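Local atomic coordinates of LD10117p (Drosophila melanogaster, PDB entry 5HJQ), a protein that acts as a GTPase-activating protein for Rab35 in synaptic vesicle protein recycling and binds phosphoinositides through its TBC domain, the part present here. Residues 242-247 and 266-271; 249-254 and 309-314. One frame throughout, in Å; residues are numbered along the deposited sequence.

Of the segments involved, the first met from the N terminus lies on helix 233-250, which serves both contacts. Its residues 242-247 meet residues 266-271 in contact 1, which closes a short loop with helix 252-261 inside it. Contact 2 starts within that loop: residues 249-254 span the break between helices 233-250 and 252-261. They pair with residues 309-314 of helix 300-317, far along the chain. The two closures therefore cross. Their centres lie about 11 Å apart, and Leu310 CD1 joins them by packing 3.8 Å from Phe271 CE1. Together they tie four helices, 233-250, 252-261, 268-271 and 300-317, into one all-helical region of the TBC domain.

Contact 1. Residues 242-247 and 266-271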
# COMPACT_ATOMS: atom_id res chain seq x y z
N THR A 242 9.77 12.91 -1.88
CA THR A 242 10.79 12.08 -1.24
C THR A 242 11.14 10.88 -2.12
O THR A 242 12.31 10.63 -2.41
CB THR A 242 10.32 11.57 0.13
OG1 THR A 242 10.15 12.68 1.02
CG2 THR A 242 11.33 10.60 0.72
N VAL A 243 10.11 10.16 -2.56
CA VAL A 243 10.28 9.04 -3.47
C VAL A 243 11.00 9.45 -4.76
O VAL A 243 11.81 8.69 -5.30
CB VAL A 243 8.91 8.42 -3.83
CG1 VAL A 243 9.06 7.35 -4.90
CG2 VAL A 243 8.25 7.84 -2.57
N MET A 244 10.72 10.66 -5.24
CA MET A 244 11.41 11.19 -6.42
C MET A 244 12.89 11.36 -6.16
O MET A 244 13.73 10.95 -6.96
CB MET A 244 10.81 12.53 -6.86
CG MET A 244 11.77 13.37 -7.68
SD MET A 244 10.96 14.73 -8.53
CE MET A 244 9.93 13.80 -9.65
N GLN A 245 13.21 11.98 -5.03
CA GLN A 245 14.59 12.20 -4.62
C GLN A 245 15.36 10.89 -4.48
O GLN A 245 16.50 10.78 -4.92
CB GLN A 245 14.64 12.98 -3.31
CG GLN A 245 15.90 12.78 -2.50
CD GLN A 245 15.65 12.89 -1.00
OE1 GLN A 245 14.81 13.68 -0.56
NE2 GLN A 245 16.36 12.08 -0.22
N ILE A 246 14.71 9.89 -3.88
CA ILE A 246 15.33 8.58 -3.69
C ILE A 246 15.56 7.89 -5.02
O ILE A 246 16.61 7.27 -5.25
CB ILE A 246 14.47 7.68 -2.79
CG1 ILE A 246 14.33 8.29 -1.39
CG2 ILE A 246 15.06 6.28 -2.69
CD1 ILE A 246 13.38 7.53 -0.49
N ALA A 247 14.58 8.00 -5.91
CA ALA A 247 14.65 7.37 -7.22
C ALA A 247 15.71 8.02 -8.11
O ALA A 247 16.31 7.36 -8.96
CB ALA A 247 13.30 7.41 -7.88
N LYS A 266 8.66 16.63 -17.30
CA LYS A 266 9.01 16.84 -15.91
C LYS A 266 8.62 15.62 -15.08
O LYS A 266 7.46 15.21 -15.04
CB LYS A 266 8.34 18.11 -15.36
CG LYS A 266 7.99 19.14 -16.43
CD LYS A 266 7.82 20.52 -15.83
CE LYS A 266 6.88 20.51 -14.63
NZ LYS A 266 6.98 21.78 -13.84
N LEU A 267 9.62 15.04 -14.42
CA LEU A 267 9.47 13.78 -13.70
C LEU A 267 8.40 13.83 -12.61
O LEU A 267 7.89 12.79 -12.19
CB LEU A 267 10.81 13.36 -13.10
CG LEU A 267 11.81 12.76 -14.09
CD1 LEU A 267 13.15 12.53 -13.41
CD2 LEU A 267 11.28 11.46 -14.67
N GLU A 268 8.08 15.04 -12.15
CA GLU A 268 7.05 15.23 -11.13
C GLU A 268 5.74 14.59 -11.55
O GLU A 268 5.10 13.90 -10.76
CB GLU A 268 6.84 16.71 -10.83
CG GLU A 268 7.96 17.37 -10.04
CD GLU A 268 9.14 17.77 -10.90
OE1 GLU A 268 9.10 17.52 -12.12
OE2 GLU A 268 10.11 18.33 -10.35
N ARG A 269 5.36 14.81 -12.80
CA ARG A 269 4.12 14.26 -13.34
C ARG A 269 4.07 12.74 -13.22
O ARG A 269 2.99 12.15 -13.11
CB ARG A 269 3.96 14.66 -14.81
N ILE A 270 5.24 12.11 -13.23
CA ILE A 270 5.33 10.65 -13.17
C ILE A 270 5.28 10.12 -11.74
O ILE A 270 4.60 9.13 -11.46
CB ILE A 270 6.62 10.16 -13.86
CG1 ILE A 270 6.58 10.47 -15.36
CG2 ILE A 270 6.81 8.67 -13.66
CD1 ILE A 270 7.76 9.94 -16.13
N PHE A 271 5.98 10.79 -10.83
CA PHE A 271 6.09 10.31 -9.45
C PHE A 271 4.90 10.68 -8.57
O PHE A 271 4.73 10.11 -7.49
CB PHE A 271 7.38 10.82 -8.82
CG PHE A 271 8.58 9.99 -9.16
CD1 PHE A 271 8.84 8.82 -8.48
CD2 PHE A 271 9.44 10.38 -10.18
CE1 PHE A 271 9.94 8.05 -8.80
CE2 PHE A 271 10.54 9.61 -10.51
CZ PHE A 271 10.78 8.44 -9.82
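Met244 and Phe271 carry this contact, and they meet in two ways. The backbone CA of Met244 sits over the centre of one face of the Phe271 ring, a CH-pi contact 4.0 Å from the centroid and only 9° off the ring normal. The Met244 side chain then reaches past the ring. CG lies anti to the backbone N (chi1 157°), and the bend at chi3 (-66°) turns the methyl CE toward Leu267 and Glu268. CE lies 3.5 Å from CD2 of Phe271 and 3.6 Å from CB of Leu267. It also approaches the Leu267-Glu268 peptide. The sulfur passes near the Glu268 carboxylate at the more exposed border.

Ala247 and Val243, one turn apart, meet the ring obliquely. Ala247 CB comes to 3.3 Å from CZ of Phe271, a close approach, and Val243 CG1 packs on CD1 of the same ring at 3.9 Å. Beyond the pair, Thr255 of helix 252-261 also touches the Phe271 side chain, while Tyr303 and Trp274 touch Val243. This is apolar helix-to-helix packing in the all-helical TBC domain, with a phenylalanine ring from short helix 268-271 set against helix 233-250.

Contact 2. Residues 249-254 and 309-314; sequences KHTKSA and ILNLFH
Thr251 and Asn311 make the one hydrogen bond between these segments. Thr251 OG1 donates to OD1 of Asn311, modelled very short at 2.4 Å, so its exact length is doubtful. The two side chains approach obliquely. With OG1 of Thr251 anti to the backbone N (chi1 -173°), the methyl CG2 is turned to the Leu310 side chain, 3.7 Å from its CD1. The side chains of Thr251 and Leu310 cross at about a right angle.

Further along, Ala254 CB packs 3.7 Å from the backbone O of Leu310 and 3.9 Å from CB of His314. The imidazole of His314 extends past Ala254 to Ser253, where its CE1 lies 3.8 Å from CB of Ser253. The ring meets the backbone of Ser253 and Ala254 obliquely. It also meets the ring of Tyr257, with the planes at about 35°. An alanine in place of His314 would probably leave the Tyr257 ring without its aromatic neighbour and open a gap beside Ser253 and Ala254.

Thr251 stands at the break between two helices, right before helix 252-261. Thr255 and Ser256 hydrogen bond through their hydroxyls to the backbone O of Lys252, in the first turn of that helix. Leu310 also touches Phe258 and Trp277, and His250 touches Leu360 of the phosphoinositide pocket. Helix 300-317 packs on helix 252-261 and also on helix 332-341, where Phe313 pairs edge-to-face with Phe339.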
# COMPACT_ATOMS: atom_id res chain seq x y z
N LYS A 249 18.59 8.88 -7.31
CA LYS A 249 19.90 8.29 -7.03
C LYS A 249 19.90 6.76 -7.14
O LYS A 249 20.79 6.19 -7.79
CB LYS A 249 20.40 8.72 -5.65
CG LYS A 249 20.85 10.17 -5.58
CD LYS A 249 22.21 10.31 -4.89
CE LYS A 249 22.57 11.77 -4.64
NZ LYS A 249 22.70 12.55 -5.91
N HIS A 250 18.92 6.10 -6.53
CA HIS A 250 18.91 4.63 -6.48
C HIS A 250 18.43 3.96 -7.77
O HIS A 250 18.75 2.81 -8.03
CB HIS A 250 18.08 4.14 -5.30
CG HIS A 250 18.84 4.07 -4.02
ND1 HIS A 250 19.60 2.98 -3.67
CD2 HIS A 250 18.96 4.95 -3.00
CE1 HIS A 250 20.16 3.19 -2.49
NE2 HIS A 250 19.79 4.38 -2.06
N THR A 251 17.65 4.68 -8.57
CA THR A 251 17.28 4.17 -9.88
C THR A 251 17.52 5.27 -10.93
O THR A 251 16.70 5.51 -11.83
CB THR A 251 15.81 3.64 -9.90
OG1 THR A 251 15.54 2.99 -11.15
CG2 THR A 251 14.79 4.74 -9.65
N LYS A 252 18.69 5.90 -10.82
CA LYS A 252 19.10 7.01 -11.67
C LYS A 252 19.01 6.71 -13.16
O LYS A 252 18.65 7.58 -13.96
CB LYS A 252 20.52 7.43 -11.32
CG LYS A 252 21.02 8.63 -12.11
CD LYS A 252 22.41 9.08 -11.66
CE LYS A 252 22.39 9.64 -10.25
NZ LYS A 252 23.67 10.35 -9.92
N SER A 253 19.33 5.48 -13.54
CA SER A 253 19.29 5.08 -14.95
C SER A 253 17.87 5.12 -15.49
O SER A 253 17.63 5.60 -16.60
CB SER A 253 19.88 3.69 -15.13
OG SER A 253 21.25 3.67 -14.75
N ALA A 254 16.92 4.61 -14.70
CA ALA A 254 15.53 4.58 -15.12
C ALA A 254 14.96 5.98 -15.33
O ALA A 254 14.23 6.23 -16.28
CB ALA A 254 14.70 3.84 -14.09
N ILE A 309 10.18 -1.74 -9.18
CA ILE A 309 9.34 -1.61 -10.36
C ILE A 309 10.02 -0.76 -11.43
O ILE A 309 10.02 -1.12 -12.61
CB ILE A 309 7.97 -0.99 -10.01
CG1 ILE A 309 7.15 -1.94 -9.13
CG2 ILE A 309 7.20 -0.64 -11.28
CD1 ILE A 309 5.77 -1.43 -8.81
N LEU A 310 10.62 0.35 -11.01
CA LEU A 310 11.31 1.25 -11.93
C LEU A 310 12.51 0.59 -12.60
O LEU A 310 12.73 0.77 -13.80
CB LEU A 310 11.76 2.52 -11.19
CG LEU A 310 10.64 3.52 -10.91
CD1 LEU A 310 11.11 4.60 -9.95
CD2 LEU A 310 10.16 4.15 -12.21
N ASN A 311 13.27 -0.19 -11.83
CA ASN A 311 14.38 -0.95 -12.40
C ASN A 311 13.88 -2.03 -13.35
O ASN A 311 14.42 -2.18 -14.45
CB ASN A 311 15.22 -1.59 -11.29
CG ASN A 311 15.88 -0.57 -10.40
OD1 ASN A 311 15.94 0.61 -10.73
ND2 ASN A 311 16.39 -1.02 -9.26
N LEU A 312 12.86 -2.77 -12.94
CA LEU A 312 12.29 -3.82 -13.77
C LEU A 312 11.70 -3.25 -15.06
O LEU A 312 11.76 -3.90 -16.11
CB LEU A 312 11.21 -4.59 -13.00
CG LEU A 312 11.67 -5.53 -11.88
CD1 LEU A 312 10.47 -6.08 -11.13
CD2 LEU A 312 12.51 -6.66 -12.45
N PHE A 313 11.12 -2.06 -14.99
CA PHE A 313 10.50 -1.45 -16.15
C PHE A 313 11.54 -0.95 -17.15
O PHE A 313 11.34 -1.06 -18.36
CB PHE A 313 9.57 -0.30 -15.74
CG PHE A 313 8.84 0.33 -16.90
CD1 PHE A 313 7.79 -0.33 -17.51
CD2 PHE A 313 9.21 1.58 -17.37
CE1 PHE A 313 7.11 0.25 -18.57
CE2 PHE A 313 8.54 2.16 -18.43
CZ PHE A 313 7.49 1.49 -19.03
N HIS A 314 12.64 -0.40 -16.64
CA HIS A 314 13.71 0.07 -17.50
C HIS A 314 14.40 -1.10 -18.19
O HIS A 314 14.68 -1.05 -19.39
CB HIS A 314 14.73 0.88 -16.70
CG HIS A 314 15.83 1.46 -17.53
ND1 HIS A 314 17.09 1.72 -17.04
CD2 HIS A 314 15.86 1.83 -18.84
CE1 HIS A 314 17.84 2.23 -17.99
NE2 HIS A 314 17.12 2.31 -19.10